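Local coordinates for protein fructose-bisphosphate aldolase (Plasmodium falciparum, PDB 4TR9) that belongs to the fructose-bisphosphate aldolase family, folds as a TIM barrel and binds the ligand 38D in a pocket of its chain, at residues V212-L217 / L264-P269; V208-T213 / N239-G244; Y65-F70 / K329-L334. All coordinates share one frame; numbering follows the deposited sequence.

In the fold
Following the chain from the N terminus, the first segment met is on helix 59-70, and contact 3 brings it against helix 327-346 after 258 intervening residues, joining early and late parts of the barrel. Contacts 2 and 1 both fall within that long span and both start from helix 206-226, sharing Val-212 and Thr-213. Contact 2 returns to the helix after 25 residues, with the loop that follows strand 235-236; contact 1 returns after 46, with residues 264-269. The centres of contacts 1 and 2 are about 10 Å apart, whereas contact 3 lies on the opposite side of the chain's centre, its own centre about 35 Å from that of contact 1 and about 32 Å from that of contact 2.

Contact 1: residues V212-L217 / L264-P269; sequences VTQKVL and LRRTVP
Gln-214 and Leu-217, one turn apart on helix 206-226, face the C-terminal part of helix 253-267, and the backbones come nearest at Leu-217 and Thr-267, whose CA atoms are 6.2 Å apart. Gln-214 has CG anti to its backbone N (chi1 177°) and runs on extended, so its amide reaches Arg-266 although its CB does not point there. Arg-266, extended from CG to NE, presents the edge of its guanidinium: NH2 gives a weak hydrogen bond of 3.4 Å to Gln-214 OE1, nearly straight at 161° at the proton. The two planes are turned 66° against each other, and Arg-266 CD lies 3.7 Å from Gln-214 OE1. The stronger partner of the arginine is Glu-232 of the second subunit, in a salt bridge with NE, so this polar pair belongs to the subunit interface as well.

Further in, Thr-267 splits its two branches. OG1 sits between backbone N and carbonyl carbon, bonded to the carbonyl of Thr-263, and Thr-267 OG1 also rests 3.5 Å from Leu-217 CD1. CG2 turns to the other helix's backbone and touches Gln-214 O at 3.5 Å, with Gln-214 CG just beyond. Leu-217 crosses the threonine at about a right angle, its CD1 also meeting Leu-264 CD2 at 4.0 Å. Such packing, a buried leucine and threonine beside a partly exposed polar pair, joins the helices that follow strands 191-198 and 235-236, consecutive helices in the outer layer of a TIM barrel.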
ATOM      1  N   VAL A 212       6.789   5.514  16.966  1.00 43.68           N
ATOM      2  CA  VAL A 212       6.536   4.130  16.580  1.00 39.32           C
ATOM      3  C   VAL A 212       5.064   3.766  16.753  1.00 39.00           C
ATOM      4  O   VAL A 212       4.453   3.183  15.856  1.00 40.84           O
ATOM      5  CB  VAL A 212       7.402   3.149  17.396  1.00 44.45           C
ATOM      6  CG1 VAL A 212       6.979   1.712  17.132  1.00 41.21           C
ATOM      7  CG2 VAL A 212       8.874   3.347  17.073  1.00 48.30           C
ATOM      8  N   THR A 213       4.498   4.114  17.904  1.00 37.93           N
ATOM      9  CA  THR A 213       3.099   3.815  18.187  1.00 33.50           C
ATOM     10  C   THR A 213       2.181   4.506  17.185  1.00 35.33           C
ATOM     11  O   THR A 213       1.203   3.923  16.720  1.00 34.79           O
ATOM     12  CB  THR A 213       2.707   4.239  19.614  1.00 30.67           C
ATOM     13  OG1 THR A 213       3.582   3.607  20.558  1.00 35.77           O
ATOM     14  CG2 THR A 213       1.271   3.838  19.917  1.00 26.57           C
ATOM     15  N   GLN A 214       2.509   5.749  16.849  1.00 38.16           N
ATOM     16  CA  GLN A 214       1.740   6.508  15.872  1.00 35.70           C
ATOM     17  C   GLN A 214       1.797   5.847  14.497  1.00 38.73           C
ATOM     18  O   GLN A 214       0.802   5.808  13.773  1.00 40.03           O
ATOM     19  CB  GLN A 214       2.252   7.948  15.792  1.00 40.21           C
ATOM     20  CG  GLN A 214       1.558   8.803  14.746  1.00 48.53           C
ATOM     21  CD  GLN A 214       2.044  10.238  14.753  1.00 49.31           C
ATOM     22  OE1 GLN A 214       2.648  10.697  15.723  1.00 46.43           O
ATOM     23  NE2 GLN A 214       1.783  10.955  13.666  1.00 51.16           N
ATOM     24  N   LYS A 215       2.967   5.321  14.146  1.00 41.43           N
ATOM     25  CA  LYS A 215       3.158   4.660  12.860  1.00 41.56           C
ATOM     26  C   LYS A 215       2.409   3.332  12.803  1.00 32.89           C
ATOM     27  O   LYS A 215       1.788   3.002  11.792  1.00 37.85           O
ATOM     28  CB  LYS A 215       4.648   4.434  12.592  1.00 44.71           C
ATOM     29  CG  LYS A 215       4.947   3.762  11.261  1.00 48.75           C
ATOM     30  CD  LYS A 215       6.428   3.451  11.124  1.00 54.63           C
ATOM     31  CE  LYS A 215       6.741   2.808   9.783  1.00 65.99           C
ATOM     32  NZ  LYS A 215       6.439   3.716   8.641  1.00 72.99           N
ATOM     33  N   VAL A 216       2.473   2.574  13.893  1.00 37.86           N
ATOM     34  CA  VAL A 216       1.806   1.280  13.966  1.00 35.52           C
ATOM     35  C   VAL A 216       0.288   1.437  13.928  1.00 34.76           C
ATOM     36  O   VAL A 216      -0.391   0.762  13.151  1.00 32.94           O
ATOM     37  CB  VAL A 216       2.207   0.509  15.240  1.00 39.64           C
ATOM     38  CG1 VAL A 216       1.357  -0.743  15.396  1.00 37.21           C
ATOM     39  CG2 VAL A 216       3.684   0.151  15.198  1.00 38.48           C
ATOM     40  N   LEU A 217      -0.239   2.334  14.758  1.00 37.65           N
ATOM     41  CA  LEU A 217      -1.678   2.567  14.827  1.00 31.79           C
ATOM     42  C   LEU A 217      -2.246   3.038  13.491  1.00 34.46           C
ATOM     43  O   LEU A 217      -3.379   2.707  13.140  1.00 33.52           O
ATOM     44  CB  LEU A 217      -2.007   3.583  15.923  1.00 36.00           C
ATOM     45  CG  LEU A 217      -1.866   3.081  17.363  1.00 37.78           C
ATOM     46  CD1 LEU A 217      -2.350   4.132  18.350  1.00 32.87           C
ATOM     47  CD2 LEU A 217      -2.617   1.771  17.554  1.00 29.91           C
ATOM     48  N   LEU A 264      -2.878   9.141  20.351  1.00 39.95           N
ATOM     49  CA  LEU A 264      -4.215   8.634  20.065  1.00 33.98           C
ATOM     50  C   LEU A 264      -5.025   9.613  19.223  1.00 32.89           C
ATOM     51  O   LEU A 264      -5.730   9.210  18.297  1.00 32.61           O
ATOM     52  CB  LEU A 264      -4.958   8.328  21.366  1.00 34.81           C
ATOM     53  CG  LEU A 264      -4.392   7.183  22.210  1.00 35.65           C
ATOM     54  CD1 LEU A 264      -5.223   6.983  23.468  1.00 37.19           C
ATOM     55  CD2 LEU A 264      -4.323   5.899  21.395  1.00 37.25           C
ATOM     56  N   ARG A 265      -4.921  10.899  19.544  1.00 32.09           N
ATOM     57  CA  ARG A 265      -5.659  11.928  18.819  1.00 37.49           C
ATOM     58  C   ARG A 265      -5.205  12.030  17.366  1.00 37.24           C
ATOM     59  O   ARG A 265      -5.981  12.415  16.493  1.00 39.02           O
ATOM     60  CB  ARG A 265      -5.509  13.285  19.510  1.00 37.19           C
ATOM     61  CG  ARG A 265      -6.246  13.390  20.836  1.00 33.27           C
ATOM     62  CD  ARG A 265      -6.110  14.779  21.435  1.00 41.97           C
ATOM     63  NE  ARG A 265      -6.641  15.810  20.550  1.00 46.08           N
ATOM     64  CZ  ARG A 265      -7.914  16.192  20.527  1.00 45.33           C
ATOM     65  NH1 ARG A 265      -8.309  17.140  19.689  1.00 48.95           N
ATOM     66  NH2 ARG A 265      -8.794  15.626  21.342  1.00 37.48           N
ATOM     67  N   ARG A 266      -3.951  11.675  17.113  1.00 32.73           N
ATOM     68  CA  ARG A 266      -3.395  11.750  15.766  1.00 37.86           C
ATOM     69  C   ARG A 266      -3.748  10.535  14.911  1.00 37.09           C
ATOM     70  O   ARG A 266      -3.594  10.569  13.690  1.00 37.13           O
ATOM     71  CB  ARG A 266      -1.872  11.897  15.824  1.00 41.55           C
ATOM     72  CG  ARG A 266      -1.376  13.272  16.245  1.00 42.01           C
ATOM     73  CD  ARG A 266       0.145  13.293  16.309  1.00 46.01           C
ATOM     74  NE  ARG A 266       0.673  14.611  16.650  1.00 50.16           N
ATOM     75  CZ  ARG A 266       1.964  14.874  16.822  1.00 55.87           C
ATOM     76  NH1 ARG A 266       2.358  16.102  17.130  1.00 57.39           N
ATOM     77  NH2 ARG A 266       2.863  13.908  16.691  1.00 54.54           N
ATOM     78  N   THR A 267      -4.220   9.464  15.542  1.00 37.84           N
ATOM     79  CA  THR A 267      -4.386   8.199  14.832  1.00 40.67           C
ATOM     80  C   THR A 267      -5.773   7.565  14.952  1.00 38.40           C
ATOM     81  O   THR A 267      -6.234   6.905  14.021  1.00 36.95           O
ATOM     82  CB  THR A 267      -3.347   7.164  15.316  1.00 40.02           C
ATOM     83  OG1 THR A 267      -3.450   7.010  16.736  1.00 43.30           O
ATOM     84  CG2 THR A 267      -1.937   7.612  14.964  1.00 41.89           C
ATOM     85  N   VAL A 268      -6.435   7.760  16.090  1.00 35.69           N
ATOM     86  CA  VAL A 268      -7.679   7.044  16.373  1.00 38.24           C
ATOM     87  C   VAL A 268      -8.939   7.861  16.087  1.00 36.07           C
ATOM     88  O   VAL A 268      -9.216   8.841  16.776  1.00 36.34           O
ATOM     89  CB  VAL A 268      -7.733   6.581  17.845  1.00 34.83           C
ATOM     90  CG1 VAL A 268      -9.020   5.820  18.110  1.00 31.51           C
ATOM     91  CG2 VAL A 268      -6.522   5.724  18.180  1.00 33.44           C
ATOM     92  N   PRO A 269      -9.714   7.444  15.071  1.00 38.62           N
ATOM     93  CA  PRO A 269     -10.986   8.092  14.729  1.00 33.36           C
ATOM     94  C   PRO A 269     -12.007   7.993  15.861  1.00 37.79           C
ATOM     95  O   PRO A 269     -12.085   6.955  16.519  1.00 37.19           O
ATOM     96  CB  PRO A 269     -11.462   7.309  13.498  1.00 38.44           C
ATOM     97  CG  PRO A 269     -10.231   6.677  12.943  1.00 37.18           C
ATOM     98  CD  PRO A 269      -9.385   6.356  14.135  1.00 33.59           C
TER

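Contact 2: residues V208-T213 / N239-G244; sequences VCAVVT and NMVTAG
Cys-209 and Val-241 approach from opposite segments, the cysteine directed at the loop from helix 206-226, the valine lying alongside the helix. With SG anti to its backbone N (chi1 180°), Cys-209 reaches across to the loop backbone: its CB lies 3.2 Å from Thr-242 O and its SG 3.4 Å from that same oxygen, while Val-241 CA is 4.0 Å from SG. Val-241 also holds its CG1 anti to N, which lays that methyl against Ala-210, 3.7 Å from CB and equally close to CA. The second methyl, CG2, faces Thr-213 more loosely, 4.4 Å from OG1. Asn-239, its CG in the crowded position between N and carbonyl carbon, brings ND2 to 4.2 Å from Cys-209 SG, a packing distance.

Thr-213 has turned its hydroxyl back on its own helix, where OG1 donates to Cys-209 O over 2.6 Å. The donor sits 32° above the carbonyl plane, and the oxygen also accepts the helical bond from Thr-213 N. On the loop side, Val-241 N is bonded to Thr-260 OG1 of helix 253-267, and the Asn-239 side chain is about 10 Å from bound 38D. The chemistry is one of close fit: no hydrogen bond joins the two segments, Thr-213 OG1 being bonded within the helix, so they meet by van der Waals packing, including the cysteine against a loop carbonyl, while bonds elsewhere hold the loop.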
ATOM      1  N   VAL A 208      10.584   8.287  21.009  1.00 47.68           N
ATOM      2  CA  VAL A 208      10.691   7.217  20.026  1.00 47.64           C
ATOM      3  C   VAL A 208       9.449   6.334  20.059  1.00 40.27           C
ATOM      4  O   VAL A 208       8.907   5.967  19.016  1.00 37.67           O
ATOM      5  CB  VAL A 208      11.944   6.350  20.269  1.00 55.50           C
ATOM      6  CG1 VAL A 208      11.982   5.177  19.300  1.00 48.69           C
ATOM      7  CG2 VAL A 208      13.203   7.194  20.142  1.00 62.92           C
ATOM      8  N   CYS A 209       8.997   6.009  21.267  1.00 44.01           N
ATOM      9  CA  CYS A 209       7.812   5.178  21.447  1.00 36.19           C
ATOM     10  C   CYS A 209       6.572   5.831  20.845  1.00 34.74           C
ATOM     11  O   CYS A 209       5.711   5.149  20.293  1.00 36.39           O
ATOM     12  CB  CYS A 209       7.580   4.890  22.931  1.00 38.27           C
ATOM     13  SG  CYS A 209       6.128   3.867  23.269  1.00 39.34           S
ATOM     14  N   ALA A 210       6.488   7.153  20.951  1.00 39.19           N
ATOM     15  CA  ALA A 210       5.362   7.894  20.393  1.00 38.25           C
ATOM     16  C   ALA A 210       5.341   7.797  18.872  1.00 38.11           C
ATOM     17  O   ALA A 210       4.294   7.554  18.271  1.00 33.89           O
ATOM     18  CB  ALA A 210       5.415   9.349  20.829  1.00 40.58           C
ATOM     19  N   VAL A 211       6.504   7.985  18.256  1.00 37.82           N
ATOM     20  CA  VAL A 211       6.626   7.928  16.804  1.00 39.95           C
ATOM     21  C   VAL A 211       6.291   6.535  16.278  1.00 38.64           C
ATOM     22  O   VAL A 211       5.590   6.390  15.275  1.00 38.15           O
ATOM     23  CB  VAL A 211       8.045   8.317  16.345  1.00 43.42           C
ATOM     24  CG1 VAL A 211       8.179   8.170  14.840  1.00 45.36           C
ATOM     25  CG2 VAL A 211       8.370   9.740  16.773  1.00 45.23           C
ATOM     26  N   VAL A 212       6.789   5.514  16.966  1.00 43.68           N
ATOM     27  CA  VAL A 212       6.536   4.130  16.580  1.00 39.32           C
ATOM     28  C   VAL A 212       5.064   3.766  16.753  1.00 39.00           C
ATOM     29  O   VAL A 212       4.453   3.183  15.856  1.00 40.84           O
ATOM     30  CB  VAL A 212       7.402   3.149  17.396  1.00 44.45           C
ATOM     31  CG1 VAL A 212       6.979   1.712  17.132  1.00 41.21           C
ATOM     32  CG2 VAL A 212       8.874   3.347  17.073  1.00 48.30           C
ATOM     33  N   THR A 213       4.498   4.114  17.904  1.00 37.93           N
ATOM     34  CA  THR A 213       3.099   3.815  18.187  1.00 33.50           C
ATOM     35  C   THR A 213       2.181   4.506  17.185  1.00 35.33           C
ATOM     36  O   THR A 213       1.203   3.923  16.720  1.00 34.79           O
ATOM     37  CB  THR A 213       2.707   4.239  19.614  1.00 30.67           C
ATOM     38  OG1 THR A 213       3.582   3.607  20.558  1.00 35.77           O
ATOM     39  CG2 THR A 213       1.271   3.838  19.917  1.00 26.57           C
ATOM     40  N   ASN A 239      -0.571  -0.072  24.062  1.00 40.44           N
ATOM     41  CA  ASN A 239       0.260   0.232  25.215  1.00 45.01           C
ATOM     42  C   ASN A 239       0.319   1.735  25.437  1.00 46.87           C
ATOM     43  O   ASN A 239       0.186   2.512  24.493  1.00 44.71           O
ATOM     44  CB  ASN A 239       1.669  -0.324  25.026  1.00 49.16           C
ATOM     45  CG  ASN A 239       2.369   0.264  23.817  1.00 58.78           C
ATOM     46  OD1 ASN A 239       1.772   0.406  22.749  1.00 55.03           O
ATOM     47  ND2 ASN A 239       3.637   0.620  23.981  1.00 69.82           N
ATOM     48  N   MET A 240       0.510   2.145  26.685  1.00 44.54           N
ATOM     49  CA  MET A 240       0.705   3.555  26.988  1.00 44.67           C
ATOM     50  C   MET A 240       2.029   4.026  26.398  1.00 45.18           C
ATOM     51  O   MET A 240       3.024   3.304  26.438  1.00 48.21           O
ATOM     52  CB  MET A 240       0.677   3.802  28.497  1.00 41.47           C
ATOM     53  CG  MET A 240      -0.661   3.510  29.153  1.00 38.78           C
ATOM     54  SD  MET A 240      -0.624   3.825  30.928  1.00 48.93           S
ATOM     55  CE  MET A 240      -2.315   3.442  31.376  1.00 48.71           C
ATOM     56  N   VAL A 241       2.036   5.232  25.841  1.00 37.19           N
ATOM     57  CA  VAL A 241       3.258   5.788  25.280  1.00 38.92           C
ATOM     58  C   VAL A 241       4.221   6.152  26.403  1.00 44.79           C
ATOM     59  O   VAL A 241       4.109   7.215  27.017  1.00 52.60           O
ATOM     60  CB  VAL A 241       2.980   7.026  24.411  1.00 35.95           C
ATOM     61  CG1 VAL A 241       4.282   7.596  23.876  1.00 40.06           C
ATOM     62  CG2 VAL A 241       2.047   6.663  23.266  1.00 34.53           C
ATOM     63  N   THR A 242       5.156   5.250  26.679  1.00 40.03           N
ATOM     64  CA  THR A 242       6.126   5.448  27.748  1.00 46.23           C
ATOM     65  C   THR A 242       7.547   5.253  27.240  1.00 49.61           C
ATOM     66  O   THR A 242       7.760   4.721  26.151  1.00 49.75           O
ATOM     67  CB  THR A 242       5.884   4.480  28.922  1.00 51.75           C
ATOM     68  OG1 THR A 242       6.105   3.133  28.485  1.00 57.64           O
ATOM     69  CG2 THR A 242       4.463   4.611  29.447  1.00 48.33           C
ATOM     70  N   ALA A 243       8.519   5.682  28.037  1.00 38.76           N
ATOM     71  CA  ALA A 243       9.918   5.443  27.717  1.00 45.43           C
ATOM     72  C   ALA A 243      10.247   3.971  27.924  1.00 46.04           C
ATOM     73  O   ALA A 243       9.463   3.230  28.518  1.00 44.93           O
ATOM     74  CB  ALA A 243      10.820   6.320  28.569  1.00 48.33           C
ATOM     75  N   GLY A 244      11.404   3.549  27.429  1.00 51.60           N
ATOM     76  CA  GLY A 244      11.833   2.172  27.579  1.00 53.81           C
ATOM     77  C   GLY A 244      12.121   1.818  29.026  1.00 56.22           C
ATOM     78  O   GLY A 244      12.351   2.699  29.854  1.00 59.23           O
TER

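Contact 3: residues Y65-F70 / K329-L334; sequences YRDLLF and KAREVL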
ATOM      1  N   TYR A  65      -9.322 -19.935  41.686  1.00 52.89           N
ATOM      2  CA  TYR A  65      -8.802 -18.576  41.593  1.00 47.55           C
ATOM      3  C   TYR A  65      -9.725 -17.669  40.791  1.00 45.72           C
ATOM      4  O   TYR A  65     -10.025 -16.551  41.210  1.00 43.61           O
ATOM      5  CB  TYR A  65      -7.406 -18.569  40.971  1.00 48.18           C
ATOM      6  CG  TYR A  65      -6.900 -17.175  40.693  1.00 44.19           C
ATOM      7  CD1 TYR A  65      -6.761 -16.253  41.719  1.00 44.76           C
ATOM      8  CD2 TYR A  65      -6.568 -16.779  39.405  1.00 46.05           C
ATOM      9  CE1 TYR A  65      -6.305 -14.974  41.474  1.00 46.03           C
ATOM     10  CE2 TYR A  65      -6.108 -15.502  39.149  1.00 44.69           C
ATOM     11  CZ  TYR A  65      -5.979 -14.606  40.188  1.00 46.88           C
ATOM     12  OH  TYR A  65      -5.522 -13.334  39.946  1.00 43.33           O
ATOM     13  N   ARG A  66     -10.169 -18.147  39.634  1.00 47.90           N
ATOM     14  CA  ARG A  66     -11.069 -17.377  38.783  0.64 44.97           C
ATOM     15  C   ARG A  66     -12.437 -17.227  39.438  1.00 45.19           C
ATOM     16  O   ARG A  66     -13.175 -16.286  39.152  1.00 45.82           O
ATOM     17  CB  ARG A  66     -11.204 -18.033  37.407  0.64 45.43           C
ATOM     18  CG  ARG A  66     -10.427 -17.324  36.306  0.64 45.03           C
ATOM     19  CD  ARG A  66      -8.933 -17.305  36.592  0.64 46.16           C
ATOM     20  NE  ARG A  66      -8.280 -18.548  36.195  0.64 55.27           N
ATOM     21  CZ  ARG A  66      -7.653 -18.726  35.037  0.64 58.19           C
ATOM     22  NH1 ARG A  66      -7.085 -19.891  34.759  0.64 61.85           N
ATOM     23  NH2 ARG A  66      -7.590 -17.736  34.156  0.64 56.92           N
ATOM     24  N   ASP A  67     -12.769 -18.164  40.322  1.00 52.71           N
ATOM     25  CA  ASP A  67     -14.008 -18.085  41.087  1.00 50.01           C
ATOM     26  C   ASP A  67     -13.910 -16.957  42.105  1.00 42.74           C
ATOM     27  O   ASP A  67     -14.892 -16.273  42.391  1.00 44.42           O
ATOM     28  CB  ASP A  67     -14.301 -19.412  41.791  1.00 58.07           C
ATOM     29  CG  ASP A  67     -15.406 -19.293  42.823  1.00 59.26           C
ATOM     30  OD1 ASP A  67     -16.591 -19.366  42.438  1.00 61.63           O
ATOM     31  OD2 ASP A  67     -15.089 -19.130  44.021  1.00 58.10           O
ATOM     32  N   LEU A  68     -12.711 -16.773  42.648  1.00 42.80           N
ATOM     33  CA  LEU A  68     -12.449 -15.712  43.611  1.00 43.58           C
ATOM     34  C   LEU A  68     -12.617 -14.346  42.959  1.00 47.17           C
ATOM     35  O   LEU A  68     -13.142 -13.414  43.569  1.00 44.61           O
ATOM     36  CB  LEU A  68     -11.040 -15.860  44.194  1.00 48.26           C
ATOM     37  CG  LEU A  68     -10.550 -14.859  45.243  1.00 46.57           C
ATOM     38  CD1 LEU A  68      -9.629 -15.558  46.222  1.00 52.40           C
ATOM     39  CD2 LEU A  68      -9.827 -13.684  44.602  1.00 47.59           C
ATOM     40  N   LEU A  69     -12.166 -14.237  41.715  1.00 44.31           N
ATOM     41  CA  LEU A  69     -12.242 -12.982  40.979  1.00 40.45           C
ATOM     42  C   LEU A  69     -13.673 -12.653  40.575  1.00 43.29           C
ATOM     43  O   LEU A  69     -14.180 -11.572  40.872  1.00 44.66           O
ATOM     44  CB  LEU A  69     -11.353 -13.038  39.733  1.00 41.31           C
ATOM     45  CG  LEU A  69      -9.852 -13.246  39.949  1.00 42.47           C
ATOM     46  CD1 LEU A  69      -9.134 -13.364  38.614  1.00 45.13           C
ATOM     47  CD2 LEU A  69      -9.264 -12.112  40.775  1.00 37.05           C
ATOM     48  N   PHE A  70     -14.326 -13.597  39.905  1.00 42.92           N
ATOM     49  CA  PHE A  70     -15.638 -13.347  39.318  1.00 42.28           C
ATOM     50  C   PHE A  70     -16.749 -13.429  40.358  1.00 43.88           C
ATOM     51  O   PHE A  70     -17.846 -12.912  40.147  1.00 47.58           O
ATOM     52  CB  PHE A  70     -15.907 -14.337  38.181  1.00 43.09           C
ATOM     53  CG  PHE A  70     -14.801 -14.408  37.162  1.00 47.09           C
ATOM     54  CD1 PHE A  70     -14.011 -13.301  36.894  1.00 45.54           C
ATOM     55  CD2 PHE A  70     -14.549 -15.584  36.477  1.00 46.36           C
ATOM     56  CE1 PHE A  70     -12.992 -13.366  35.966  1.00 45.47           C
ATOM     57  CE2 PHE A  70     -13.530 -15.655  35.546  1.00 48.39           C
ATOM     58  CZ  PHE A  70     -12.750 -14.544  35.293  1.00 49.01           C
ATOM     59  N   LYS A 329     -10.543 -11.791  51.996  1.00 57.32           N
ATOM     60  CA  LYS A 329      -9.475 -10.828  52.224  1.00 54.46           C
ATOM     61  C   LYS A 329      -8.857 -10.382  50.903  1.00 53.21           C
ATOM     62  O   LYS A 329      -8.529  -9.210  50.725  1.00 52.71           O
ATOM     63  CB  LYS A 329      -8.404 -11.433  53.134  1.00 64.00           C
ATOM     64  CG  LYS A 329      -7.355 -10.445  53.616  1.00 68.94           C
ATOM     65  CD  LYS A 329      -6.290 -11.148  54.444  1.00 81.02           C
ATOM     66  CE  LYS A 329      -6.909 -11.930  55.594  1.00 91.11           C
ATOM     67  NZ  LYS A 329      -5.889 -12.703  56.355  1.00 99.69           N
ATOM     68  N   ALA A 330      -8.706 -11.325  49.978  1.00 60.04           N
ATOM     69  CA  ALA A 330      -8.125 -11.034  48.673  1.00 55.34           C
ATOM     70  C   ALA A 330      -9.131 -10.336  47.762  1.00 51.91           C
ATOM     71  O   ALA A 330      -8.752  -9.541  46.902  1.00 46.58           O
ATOM     72  CB  ALA A 330      -7.620 -12.313  48.022  1.00 52.42           C
ATOM     73  N   ARG A 331     -10.411 -10.638  47.955  1.00 54.49           N
ATOM     74  CA  ARG A 331     -11.465 -10.034  47.148  1.00 51.50           C
ATOM     75  C   ARG A 331     -11.591  -8.540  47.424  1.00 53.21           C
ATOM     76  O   ARG A 331     -11.965  -7.768  46.541  1.00 50.38           O
ATOM     77  CB  ARG A 331     -12.803 -10.732  47.398  1.00 51.02           C
ATOM     78  CG  ARG A 331     -12.934 -12.077  46.705  1.00 53.31           C
ATOM     79  CD  ARG A 331     -14.287 -12.712  46.975  1.00 50.07           C
ATOM     80  NE  ARG A 331     -14.485 -13.922  46.182  1.00 46.94           N
ATOM     81  CZ  ARG A 331     -15.576 -14.679  46.236  1.00 50.41           C
ATOM     82  NH1 ARG A 331     -15.670 -15.763  45.476  1.00 54.01           N
ATOM     83  NH2 ARG A 331     -16.572 -14.354  47.048  1.00 52.44           N
ATOM     84  N   GLU A 332     -11.278  -8.136  48.651  1.00 48.63           N
ATOM     85  CA  GLU A 332     -11.286  -6.723  49.006  1.00 55.95           C
ATOM     86  C   GLU A 332     -10.098  -6.019  48.355  1.00 53.27           C
ATOM     87  O   GLU A 332     -10.186  -4.852  47.972  1.00 51.21           O
ATOM     88  CB  GLU A 332     -11.255  -6.539  50.525  1.00 65.92           C
ATOM     89  CG  GLU A 332     -11.321  -5.083  50.976  1.00104.57           C
ATOM     90  CD  GLU A 332     -11.490  -4.938  52.478  1.00114.30           C
ATOM     91  OE1 GLU A 332     -11.863  -5.932  53.135  1.00131.32           O
ATOM     92  OE2 GLU A 332     -11.250  -3.829  53.000  1.00109.18           O
ATOM     93  N   VAL A 333      -8.987  -6.741  48.230  1.00 54.73           N
ATOM     94  CA  VAL A 333      -7.805  -6.220  47.554  1.00 55.03           C
ATOM     95  C   VAL A 333      -8.117  -5.996  46.077  1.00 50.13           C
ATOM     96  O   VAL A 333      -7.654  -5.030  45.470  1.00 46.55           O
ATOM     97  CB  VAL A 333      -6.600  -7.172  47.697  1.00 52.05           C
ATOM     98  CG1 VAL A 333      -5.382  -6.608  46.983  1.00 46.73           C
ATOM     99  CG2 VAL A 333      -6.293  -7.417  49.166  1.00 58.01           C
ATOM    100  N   LEU A 334      -8.917  -6.893  45.511  1.00 55.25           N
ATOM    101  CA  LEU A 334      -9.355  -6.770  44.127  1.00 49.84           C
ATOM    102  C   LEU A 334     -10.248  -5.549  43.938  1.00 49.36           C
ATOM    103  O   LEU A 334     -10.149  -4.844  42.933  1.00 46.30           O
ATOM    104  CB  LEU A 334     -10.098  -8.034  43.690  1.00 41.97           C
ATOM    105  CG  LEU A 334     -10.699  -8.010  42.283  1.00 43.37           C
ATOM    106  CD1 LEU A 334      -9.608  -7.849  41.235  1.00 38.66           C
ATOM    107  CD2 LEU A 334     -11.518  -9.267  42.025  1.00 42.03           C
TER
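The flat group at the contact is the Arg-331 guanidinium, with Leu-68 CA at its edge, in plane, whereas the carbonyl oxygens of Asp-67 and Leu-68 approach it obliquely. The Tyr-65 ring lies behind, carrying Leu-69 CG of its own helix on one face, 4.1 Å above the plane and offset toward the rim; it also meets Trp-320 of helix 310-320. Arg-331 starts with CG anti to the carbonyl carbon and stays extended to NE, which lets it reach over Leu-68 to the helix's last turn. There NE donates to Leu-68 O over 3.0 Å, in the carbonyl plane and on a lone pair, though bent to 131° at the proton. NH1 adds a weak bond of 3.2 Å to Asp-67 O and a long salt bridge of 3.7 Å to Asp-67 OD2, the carboxylate being tilted 50° from the guanidinium.

In the TIM barrel, helix 59-70 comes after strand 35-39, and helix 327-346 after strand 303-308 and helix 310-320; these two strands are neighbours in the sheet, so the contact is consistent with joining the two ends of the barrel. Over the short segments the helix axes cross at -55°, 9.8 Å apart at closest approach.

The positive guanidinium is well placed to offset the partial negative charge expected at this helix end, while Asp-67 OD1 is held by Asn-93. Beside the guanidinium arm, Leu-68 CG packs on Arg-331 CG at 3.9 Å, and Leu-334 CD2 meets Leu-69 CD2 at 3.8 Å, the two leucines crossing at about a right angle.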